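Local coordinates for cytochrome P450 CYP260B1 (Sorangium cellulosum, PDB 5HIW), which belongs to the cytochrome P450 superfamily and holds a haem group, protoporphyrin IX with its iron, in a largely helical fold, at residues S273-E283 with A294-I304; L22-S30 with V41-V49. All blocks are in the same frame, centred on the assembly; numbering follows the deposited sequence.

Contact 1. Residues S273-E283 with A294-I304. With HEM (protoporphyrin IX containing Fe), chain B.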
loop_
_atom_site.group_PDB
_atom_site.type_symbol
_atom_site.label_atom_id
_atom_site.label_comp_id
_atom_site.label_asym_id
_atom_site.label_seq_id
_atom_site.Cartn_x
_atom_site.Cartn_y
_atom_site.Cartn_z
ATOM N N SER A 273 4.397 -7.163 6.448
ATOM C CA SER A 273 4.120 -6.300 5.262
ATOM C C SER A 273 2.849 -6.677 4.522
ATOM O O SER A 273 2.594 -7.872 4.332
ATOM C CB SER A 273 5.187 -6.400 4.239
ATOM O OG SER A 273 4.921 -5.434 3.205
ATOM N N SER A 274 2.077 -5.664 4.102
ATOM C CA SER A 274 0.922 -5.892 3.256
ATOM C C SER A 274 1.210 -5.962 1.774
ATOM O O SER A 274 0.304 -6.274 0.999
ATOM C CB SER A 274 -0.139 -4.820 3.440
ATOM O OG SER A 274 0.424 -3.545 3.404
ATOM N N ALA A 275 2.411 -5.568 1.353
ATOM C CA ALA A 275 2.761 -5.526 -0.045
ATOM C C ALA A 275 3.494 -6.804 -0.331
ATOM O O ALA A 275 4.660 -6.909 -0.015
ATOM C CB ALA A 275 3.730 -4.413 -0.265
ATOM N N ALA A 276 2.841 -7.720 -1.007
ATOM C CA ALA A 276 3.502 -8.986 -1.372
ATOM C C ALA A 276 4.511 -8.908 -2.509
ATOM O O ALA A 276 5.473 -9.648 -2.514
ATOM C CB ALA A 276 2.505 -10.051 -1.723
ATOM N N GLY A 277 4.279 -8.059 -3.480
ATOM C CA GLY A 277 5.134 -8.076 -4.642
ATOM C C GLY A 277 4.742 -7.059 -5.670
ATOM O O GLY A 277 3.669 -6.376 -5.572
ATOM N N ILE A 278 5.659 -6.897 -6.616
ATOM C CA ILE A 278 5.485 -6.022 -7.736
ATOM C C ILE A 278 6.087 -6.691 -8.954
ATOM O O ILE A 278 6.905 -7.653 -8.840
ATOM C CB ILE A 278 6.139 -4.643 -7.546
ATOM C CG1 ILE A 278 7.542 -4.811 -7.068
ATOM C CG2 ILE A 278 5.303 -3.780 -6.629
ATOM C CD1 ILE A 278 8.241 -3.516 -6.749
ATOM N N VAL A 279 5.728 -6.148 -10.110
ATOM C CA VAL A 279 6.031 -6.784 -11.331
ATOM C C VAL A 279 6.957 -5.886 -12.204
ATOM O O VAL A 279 6.862 -4.658 -12.150
ATOM C CB VAL A 279 4.719 -7.042 -12.088
ATOM C CG1 VAL A 279 5.051 -7.581 -13.447
ATOM C CG2 VAL A 279 3.818 -8.000 -11.266
ATOM N N ARG A 280 7.888 -6.527 -12.918
ATOM C CA ARG A 280 8.763 -5.895 -13.952
ATOM C C ARG A 280 8.724 -6.662 -15.288
ATOM O O ARG A 280 8.327 -7.848 -15.322
ATOM C CB ARG A 280 10.181 -5.829 -13.418
ATOM C CG ARG A 280 10.365 -4.950 -12.149
ATOM C CD ARG A 280 10.238 -3.484 -12.555
ATOM N NE ARG A 280 10.466 -2.475 -11.540
ATOM C CZ ARG A 280 9.537 -1.969 -10.707
ATOM N NH1 ARG A 280 9.868 -1.028 -9.854
ATOM N NH2 ARG A 280 8.311 -2.470 -10.691
ATOM N N PHE A 281 9.114 -5.958 -16.343
ATOM C CA PHE A 281 9.115 -6.419 -17.748
ATOM C C PHE A 281 10.567 -6.519 -18.164
ATOM O O PHE A 281 11.338 -5.586 -17.958
ATOM C CB PHE A 281 8.367 -5.475 -18.649
ATOM C CG PHE A 281 8.378 -5.930 -20.109
ATOM C CD1 PHE A 281 9.459 -5.600 -20.941
ATOM C CD2 PHE A 281 7.397 -6.794 -20.593
ATOM C CE1 PHE A 281 9.532 -6.058 -22.253
ATOM C CE2 PHE A 281 7.442 -7.230 -21.930
ATOM C CZ PHE A 281 8.516 -6.879 -22.741
ATOM N N VAL A 282 10.975 -7.700 -18.681
ATOM C CA VAL A 282 12.402 -7.918 -18.979
ATOM C C VAL A 282 12.649 -7.446 -20.406
ATOM O O VAL A 282 12.167 -8.069 -21.339
ATOM C CB VAL A 282 12.776 -9.378 -18.815
ATOM C CG1 VAL A 282 14.213 -9.578 -19.074
ATOM C CG2 VAL A 282 12.469 -9.828 -17.410
ATOM N N GLU A 283 13.325 -6.307 -20.536
ATOM C CA GLU A 283 13.453 -5.601 -21.808
ATOM C C GLU A 283 14.534 -6.260 -22.687
ATOM O O GLU A 283 14.448 -6.230 -23.880
ATOM C CB GLU A 283 13.784 -4.122 -21.545
ATOM C CG GLU A 283 12.639 -3.282 -20.945
ATOM C CD GLU A 283 11.509 -2.990 -21.898
ATOM O OE1 GLU A 283 11.749 -3.245 -23.086
ATOM O OE2 GLU A 283 10.384 -2.492 -21.511
ATOM N N ALA A 294 14.340 -14.607 -20.534
ATOM C CA ALA A 294 14.204 -14.111 -21.905
ATOM C C ALA A 294 13.660 -12.676 -21.947
ATOM O O ALA A 294 12.751 -12.336 -21.154
ATOM C CB ALA A 294 13.267 -15.028 -22.673
ATOM N N ALA A 295 14.186 -11.846 -22.862
ATOM C CA ALA A 295 13.478 -10.609 -23.237
ATOM C C ALA A 295 11.993 -10.915 -23.338
ATOM O O ALA A 295 11.607 -11.937 -23.875
ATOM C CB ALA A 295 14.007 -10.045 -24.542
ATOM N N GLY A 296 11.139 -10.077 -22.787
ATOM C CA GLY A 296 9.697 -10.297 -22.864
ATOM C C GLY A 296 9.051 -11.019 -21.666
ATOM O O GLY A 296 7.875 -11.038 -21.546
ATOM N N THR A 297 9.844 -11.515 -20.740
ATOM C CA THR A 297 9.334 -12.142 -19.532
ATOM C C THR A 297 8.666 -11.139 -18.594
ATOM O O THR A 297 9.155 -10.038 -18.428
ATOM C CB THR A 297 10.496 -12.719 -18.751
ATOM O OG1 THR A 297 11.259 -13.575 -19.605
ATOM C CG2 THR A 297 10.023 -13.477 -17.489
ATOM N N ILE A 298 7.564 -11.540 -17.984
ATOM C CA ILE A 298 6.960 -10.801 -16.861
ATOM C C ILE A 298 7.435 -11.421 -15.533
ATOM O O ILE A 298 7.205 -12.625 -15.288
ATOM C CB ILE A 298 5.444 -10.835 -16.951
ATOM C CG1 ILE A 298 4.990 -10.214 -18.301
ATOM C CG2 ILE A 298 4.842 -10.116 -15.755
ATOM C CD1 ILE A 298 3.477 -10.163 -18.518
ATOM N N LEU A 299 8.112 -10.608 -14.709
ATOM C CA LEU A 299 8.839 -11.027 -13.500
ATOM C C LEU A 299 8.195 -10.443 -12.243
ATOM O O LEU A 299 7.898 -9.244 -12.208
ATOM C CB LEU A 299 10.260 -10.562 -13.623
ATOM C CG LEU A 299 11.290 -11.051 -12.653
ATOM C CD1 LEU A 299 11.461 -12.588 -12.784
ATOM C CD2 LEU A 299 12.608 -10.346 -12.866
ATOM N N TYR A 300 7.915 -11.299 -11.248
ATOM C CA TYR A 300 7.361 -10.887 -10.004
ATOM C C TYR A 300 8.452 -10.859 -8.928
ATOM O O TYR A 300 9.171 -11.867 -8.676
ATOM C CB TYR A 300 6.196 -11.822 -9.630
ATOM C CG TYR A 300 5.396 -11.525 -8.365
ATOM C CD1 TYR A 300 5.806 -11.935 -7.124
ATOM C CD2 TYR A 300 4.248 -10.822 -8.444
ATOM C CE1 TYR A 300 5.043 -11.656 -5.992
ATOM C CE2 TYR A 300 3.479 -10.551 -7.338
ATOM C CZ TYR A 300 3.841 -10.998 -6.143
ATOM O OH TYR A 300 3.087 -10.702 -5.051
ATOM N N LEU A 301 8.501 -9.750 -8.196
ATOM C CA LEU A 301 9.508 -9.556 -7.119
ATOM C C LEU A 301 8.853 -9.644 -5.762
ATOM O O LEU A 301 7.893 -8.915 -5.486
ATOM C CB LEU A 301 10.168 -8.178 -7.264
ATOM C CG LEU A 301 10.714 -7.790 -8.637
ATOM C CD1 LEU A 301 11.327 -6.399 -8.641
ATOM C CD2 LEU A 301 11.804 -8.788 -8.983
ATOM N N SER A 302 9.291 -10.582 -4.924
ATOM C CA SER A 302 8.798 -10.678 -3.589
ATOM C C SER A 302 9.316 -9.508 -2.740
ATOM O O SER A 302 10.515 -9.265 -2.644
ATOM C CB SER A 302 9.254 -11.943 -2.879
ATOM O OG SER A 302 8.765 -11.959 -1.525
ATOM N N LEU A 303 8.396 -8.780 -2.159
ATOM C CA LEU A 303 8.736 -7.697 -1.240
ATOM C C LEU A 303 8.676 -8.175 0.196
ATOM O O LEU A 303 8.830 -7.385 1.099
ATOM C CB LEU A 303 7.832 -6.506 -1.501
ATOM C CG LEU A 303 7.872 -5.922 -2.902
ATOM C CD1 LEU A 303 6.883 -4.763 -3.115
ATOM C CD2 LEU A 303 9.212 -5.441 -3.377
ATOM N N ILE A 304 8.443 -9.494 0.424
ATOM C CA ILE A 304 8.385 -10.059 1.758
ATOM C C ILE A 304 9.599 -10.928 2.162
ATOM O O ILE A 304 9.962 -10.947 3.325
ATOM C CB ILE A 304 7.042 -10.860 1.953
ATOM C CG1 ILE A 304 5.832 -9.876 2.051
ATOM C CG2 ILE A 304 7.014 -11.782 3.170
ATOM C CD1 ILE A 304 4.421 -10.423 1.859
HETATM C CHA HEM B . 4.644 3.191 -5.744
HETATM C CHB HEM B . 3.473 0.443 -1.908
HETATM C CHC HEM B . 0.768 4.009 -0.177
HETATM C CHD HEM B . 1.192 6.233 -4.399
HETATM C C1A HEM B . 4.630 2.167 -4.840
HETATM C C2A HEM B . 5.377 0.961 -4.931
HETATM C C3A HEM B . 5.079 0.201 -3.831
HETATM C C4A HEM B . 4.047 0.893 -3.116
HETATM C CMA HEM B . 5.642 -1.200 -3.517
HETATM C CAA HEM B . 6.442 0.642 -5.974
HETATM C CBA HEM B . 5.771 0.161 -7.272
HETATM C CGA HEM B . 6.747 -0.413 -8.240
HETATM O O1A HEM B . 7.995 -0.203 -8.086
HETATM O O2A HEM B . 6.351 -1.254 -9.084
HETATM C C1B HEM B . 2.613 1.132 -1.141
HETATM C C2B HEM B . 2.193 0.665 0.152
HETATM C C3B HEM B . 1.430 1.705 0.647
HETATM C C4B HEM B . 1.367 2.767 -0.360
HETATM C CMB HEM B . 2.436 -0.677 0.864
HETATM C CAB HEM B . 0.769 1.601 1.925
HETATM C CBB HEM B . -0.195 2.301 2.423
HETATM C C1C HEM B . 0.645 4.958 -1.192
HETATM C C2C HEM B . -0.086 6.175 -1.011
HETATM C C3C HEM B . 0.035 6.796 -2.224
HETATM C C4C HEM B . 0.769 5.959 -3.116
HETATM C CMC HEM B . -0.762 6.498 0.300
HETATM C CAC HEM B . -0.500 8.111 -2.624
HETATM C CBC HEM B . -0.669 9.073 -1.729
HETATM C C1D HEM B . 2.192 5.545 -5.076
HETATM C C2D HEM B . 2.643 6.036 -6.405
HETATM C C3D HEM B . 3.594 5.195 -6.791
HETATM C C4D HEM B . 3.739 4.228 -5.692
HETATM C CMD HEM B . 2.079 7.189 -7.213
HETATM C CAD HEM B . 4.467 5.264 -8.056
HETATM C CBD HEM B . 5.736 6.018 -7.707
HETATM C CGD HEM B . 6.680 6.185 -8.906
HETATM O O1D HEM B . 6.630 5.424 -9.921
HETATM O O2D HEM B . 7.568 7.102 -8.907
HETATM N NA HEM B . 3.827 2.101 -3.681
HETATM N NB HEM B . 2.208 2.410 -1.325
HETATM N NC HEM B . 1.194 4.856 -2.393
HETATM N ND HEM B . 2.870 4.435 -4.696
HETATM FE FE HEM B . 2.574 3.467 -3.039
HETATM O O HOH W 1 6.540 -5.722 1.396
HETATM O O HOH W 2 6.073 -12.069 -1.400
HETATM O O HOH W 3 0.873 2.339 -4.089
#

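Contact 2. Residues L22-S30 with V41-V49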
loop_
_atom_site.group_PDB
_atom_site.type_symbol
_atom_site.label_atom_id
_atom_site.label_comp_id
_atom_site.label_asym_id
_atom_site.label_seq_id
_atom_site.Cartn_x
_atom_site.Cartn_y
_atom_site.Cartn_z
ATOM N N LEU A 22 8.394 -18.265 2.621
ATOM C CA LEU A 22 9.167 -17.688 1.554
ATOM C C LEU A 22 10.649 -17.638 1.787
ATOM O O LEU A 22 11.427 -17.866 0.849
ATOM C CB LEU A 22 8.703 -16.261 1.206
ATOM C CG LEU A 22 7.275 -16.191 0.663
ATOM C CD1 LEU A 22 6.995 -14.736 0.349
ATOM C CD2 LEU A 22 7.032 -17.036 -0.589
ATOM N N ALA A 23 11.071 -17.266 2.988
ATOM C CA ALA A 23 12.502 -17.204 3.227
ATOM C C ALA A 23 13.134 -18.644 3.149
ATOM O O ALA A 23 14.239 -18.770 2.623
ATOM C CB ALA A 23 12.782 -16.590 4.579
ATOM N N ALA A 24 12.418 -19.660 3.660
ATOM C CA ALA A 24 12.848 -21.090 3.495
ATOM C C ALA A 24 12.975 -21.492 2.009
ATOM O O ALA A 24 13.996 -22.036 1.570
ATOM C CB ALA A 24 11.920 -22.030 4.239
ATOM N N ALA A 25 12.013 -21.107 1.206
ATOM C CA ALA A 25 12.034 -21.407 -0.210
ATOM C C ALA A 25 13.158 -20.666 -0.889
ATOM O O ALA A 25 13.780 -21.194 -1.787
ATOM C CB ALA A 25 10.691 -21.075 -0.883
ATOM N N ALA A 26 13.416 -19.430 -0.478
ATOM C CA ALA A 26 14.509 -18.613 -1.065
ATOM C C ALA A 26 15.904 -19.221 -0.782
ATOM O O ALA A 26 16.814 -19.047 -1.559
ATOM C CB ALA A 26 14.500 -17.223 -0.435
ATOM N N ARG A 27 16.086 -19.762 0.412
ATOM C CA ARG A 27 17.293 -20.562 0.687
ATOM C C ARG A 27 17.449 -21.663 -0.377
ATOM O O ARG A 27 18.534 -21.840 -0.903
ATOM C CB ARG A 27 17.288 -21.112 2.120
ATOM C CG ARG A 27 17.624 -20.013 3.138
ATOM C CD ARG A 27 17.942 -20.455 4.571
ATOM N NE ARG A 27 16.942 -21.382 5.069
ATOM C CZ ARG A 27 15.825 -21.067 5.721
ATOM N NH1 ARG A 27 15.520 -19.801 5.983
ATOM N NH2 ARG A 27 15.007 -22.053 6.123
ATOM N N GLU A 28 16.385 -22.358 -0.751
ATOM C CA GLU A 28 16.538 -23.348 -1.835
ATOM C C GLU A 28 16.789 -22.776 -3.232
ATOM O O GLU A 28 17.657 -23.272 -3.910
ATOM C CB GLU A 28 15.386 -24.357 -1.882
ATOM C CG GLU A 28 15.064 -24.980 -0.531
ATOM C CD GLU A 28 16.246 -25.798 -0.068
ATOM O OE1 GLU A 28 16.597 -26.757 -0.818
ATOM O OE2 GLU A 28 16.890 -25.399 0.946
ATOM N N HIS A 29 15.952 -21.855 -3.733
ATOM C CA HIS A 29 16.180 -21.166 -5.020
ATOM C C HIS A 29 15.667 -19.707 -4.877
ATOM O O HIS A 29 14.538 -19.511 -4.501
ATOM C CB HIS A 29 15.375 -21.778 -6.198
ATOM C CG HIS A 29 15.548 -23.262 -6.377
ATOM N ND1 HIS A 29 14.848 -24.176 -5.624
ATOM C CD2 HIS A 29 16.354 -23.982 -7.195
ATOM C CE1 HIS A 29 15.246 -25.403 -5.948
ATOM N NE2 HIS A 29 16.147 -25.308 -6.913
ATOM N N SER A 30 16.444 -18.753 -5.346
ATOM C CA SER A 30 15.976 -17.385 -5.432
ATOM C C SER A 30 14.900 -17.153 -6.488
ATOM O O SER A 30 13.876 -16.494 -6.201
ATOM C CB SER A 30 17.178 -16.449 -5.657
ATOM O OG SER A 30 16.746 -15.075 -5.653
ATOM N N VAL A 41 9.332 -15.698 -10.287
ATOM C CA VAL A 41 9.390 -14.895 -9.054
ATOM C C VAL A 41 10.836 -14.820 -8.664
ATOM O O VAL A 41 11.569 -15.815 -8.753
ATOM C CB VAL A 41 8.532 -15.532 -7.962
ATOM C CG1 VAL A 41 8.700 -14.861 -6.658
ATOM C CG2 VAL A 41 7.081 -15.507 -8.331
ATOM N N VAL A 42 11.263 -13.650 -8.215
ATOM C CA VAL A 42 12.520 -13.449 -7.508
ATOM C C VAL A 42 12.282 -13.286 -6.047
ATOM O O VAL A 42 11.505 -12.372 -5.576
ATOM C CB VAL A 42 13.237 -12.203 -8.019
ATOM C CG1 VAL A 42 14.630 -12.099 -7.461
ATOM C CG2 VAL A 42 13.291 -12.269 -9.548
ATOM N N LEU A 43 12.919 -14.141 -5.309
ATOM C CA LEU A 43 12.782 -14.137 -3.857
ATOM C C LEU A 43 13.875 -13.421 -3.063
ATOM O O LEU A 43 13.530 -12.633 -2.186
ATOM C CB LEU A 43 12.620 -15.533 -3.294
ATOM C CG LEU A 43 11.362 -16.330 -3.672
ATOM C CD1 LEU A 43 11.438 -17.768 -3.123
ATOM C CD2 LEU A 43 10.101 -15.633 -3.135
ATOM N N ARG A 44 15.156 -13.682 -3.315
ATOM C CA ARG A 44 16.203 -13.175 -2.393
ATOM C C ARG A 44 16.273 -11.657 -2.471
ATOM O O ARG A 44 16.228 -11.052 -3.566
ATOM C CB ARG A 44 17.598 -13.707 -2.668
ATOM C CG ARG A 44 17.647 -15.202 -2.314
ATOM C CD ARG A 44 18.968 -15.818 -2.699
ATOM N NE ARG A 44 18.845 -17.267 -2.549
ATOM C CZ ARG A 44 19.810 -18.151 -2.820
ATOM N NH1 ARG A 44 21.028 -17.762 -3.232
ATOM N NH2 ARG A 44 19.520 -19.437 -2.680
ATOM N N GLY A 45 16.386 -11.089 -1.295
ATOM C CA GLY A 45 16.452 -9.641 -1.136
ATOM C C GLY A 45 17.487 -8.974 -2.014
ATOM O O GLY A 45 17.208 -7.978 -2.626
ATOM N N ALA A 46 18.708 -9.522 -2.080
ATOM C CA ALA A 46 19.754 -8.949 -2.915
ATOM C C ALA A 46 19.445 -8.994 -4.380
ATOM O O ALA A 46 19.801 -8.074 -5.096
ATOM C CB ALA A 46 21.114 -9.640 -2.636
ATOM N N ASP A 47 18.761 -10.056 -4.844
ATOM C CA ASP A 47 18.341 -10.125 -6.219
ATOM C C ASP A 47 17.186 -9.172 -6.507
ATOM O O ASP A 47 17.162 -8.524 -7.565
ATOM C CB ASP A 47 17.917 -11.533 -6.570
ATOM C CG ASP A 47 19.093 -12.557 -6.468
ATOM O OD1 ASP A 47 20.226 -12.111 -6.672
ATOM O OD2 ASP A 47 18.860 -13.768 -6.251
ATOM N N VAL A 48 16.290 -9.034 -5.555
ATOM C CA VAL A 48 15.186 -8.118 -5.752
ATOM C C VAL A 48 15.716 -6.645 -5.845
ATOM O O VAL A 48 15.381 -5.919 -6.752
ATOM C CB VAL A 48 14.117 -8.231 -4.632
ATOM C CG1 VAL A 48 13.103 -7.070 -4.766
ATOM C CG2 VAL A 48 13.385 -9.565 -4.739
ATOM N N VAL A 49 16.585 -6.261 -4.930
ATOM C CA VAL A 49 17.200 -4.913 -4.944
ATOM C C VAL A 49 17.948 -4.648 -6.225
ATOM O O VAL A 49 17.827 -3.565 -6.832
ATOM C CB VAL A 49 18.047 -4.743 -3.699
ATOM C CG1 VAL A 49 18.926 -3.505 -3.756
ATOM C CG2 VAL A 49 17.128 -4.732 -2.435
#

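Contact 1. Residues S273-E283 with A294-I304
One face of the Tyr300 ring has the backbone N of Ile278 over it, and Gly277 comes to the ring obliquely, its CA 3.5 Å from Tyr300 CZ. With no side chain on Gly277, the ring lies close against its backbone, Tyr300 OH 3.4 Å from Gly277 CA. Tyr300 CG stands anti to the backbone N (chi1 -177°), which carries the ring toward Gly277; beyond the two segments it also meets Phe8, the ring planes nearly perpendicular. At the far end, Phe281 CZ comes within 3.6 Å of Gly296 CA in an oblique approach, while Glu283 CG lies at the edge of the phenyl ring. The third flat group, the Arg280 guanidinium, turns its edge to a haem propionate: NH1 donates to O1A at 2.7 Å and NH2 to O2A at 2.8 Å, both bonds almost straight. NH2 also reaches Val279 O, in the guanidinium plane but above that carbonyl's own plane, and this third bond helps fix the group's rotation.

The frame beneath is an antiparallel strand pair in the beta region of the cytochrome P450 fold, 277-282 against 298-302, tied to the haem through Arg280. Hydrogen-bonded pairs Ile278-Leu301 and Arg280-Leu299 alternate with non-hydrogen-bonded ones, and a type II turn, Ala294 to Thr297, leads into the second strand. On the surface with Tyr300, Val279 CG1 presses on Ile298 CG2 at 3.4 Å, a tight carbon contact. On the other surface Ile278 reaches the cofactor, its CD1 3.6 Å from propionate O1A; just past the second strand, Leu303 crosses the Ile278 side chain at about a right angle, and Leu303 CD1 lies 3.8 Å from the haem methyl CMA. One water donates to both Ala275 O and Leu303 O.

Contact 2. Residues L22-S30 with V41-V49
Leu43 lays its CB against the methyl of Ala26, 3.8 Å from CB to CB, and extends CD1 over the backbone N and CA of that alanine. The arrangement is a helix packed on a strand-to-helix junction: helix 17-28 meets the point where strand 39-42 of the P450 beta sheet gives way to helix 45-53. Ala25 and Leu22 add apolar contacts from the same helix, with Leu22 CD2 4.2 Å from Leu43 CD2.

Polar groups close the rest of the interface. Arg44, extended from CG to NE, runs alongside Ser30 and brings the edge of its guanidinium to the carbonyl of Ala26, near the C-terminal end of helix 17-28. NE at 2.9 Å and NH2 at 3.0 Å both donate to the single atom Ala26 O, a side-on, two-nitrogen grip with the oxygen close to the guanidinium plane. The positive group probably complements the negative end of the helix dipole.

Ser30 holds the strand-to-helix junction through both backbone and side chain. Its carbonyl O accepts from Leu43 N at 2.7 Å, while the side chain bonds at the start of helix 45-53, where Arg44 holds the N-cap position. With chi1 at -176°, the hydroxyl is directed to Arg44 and Asp47: OG accepts from Arg44 N and donates to the anti lone pair of Asp47 OD2, 2.6 Å away.

How the contacts relate
The centres of contact 1 and contact 2 lie about 12 Å apart. Contact 2 closes first along the chain; contact 1 opens more than 220 residues later. They join in a mixed sheet where strand 39-42 runs parallel to 298-302, which in turn pairs antiparallel with 277-282. Val42 stitches them together, its N 2.8 Å from Tyr300 O and its O 2.9 Å from Ser302 N, probable hydrogen bonds. Helix 45-53 then passes over contact 1, with Leu52 touching Ile278 and Arg280, so the N-terminal part of the chain packs onto a strand pair of which 277-282 carries the haem-binding Ile278 and Arg280.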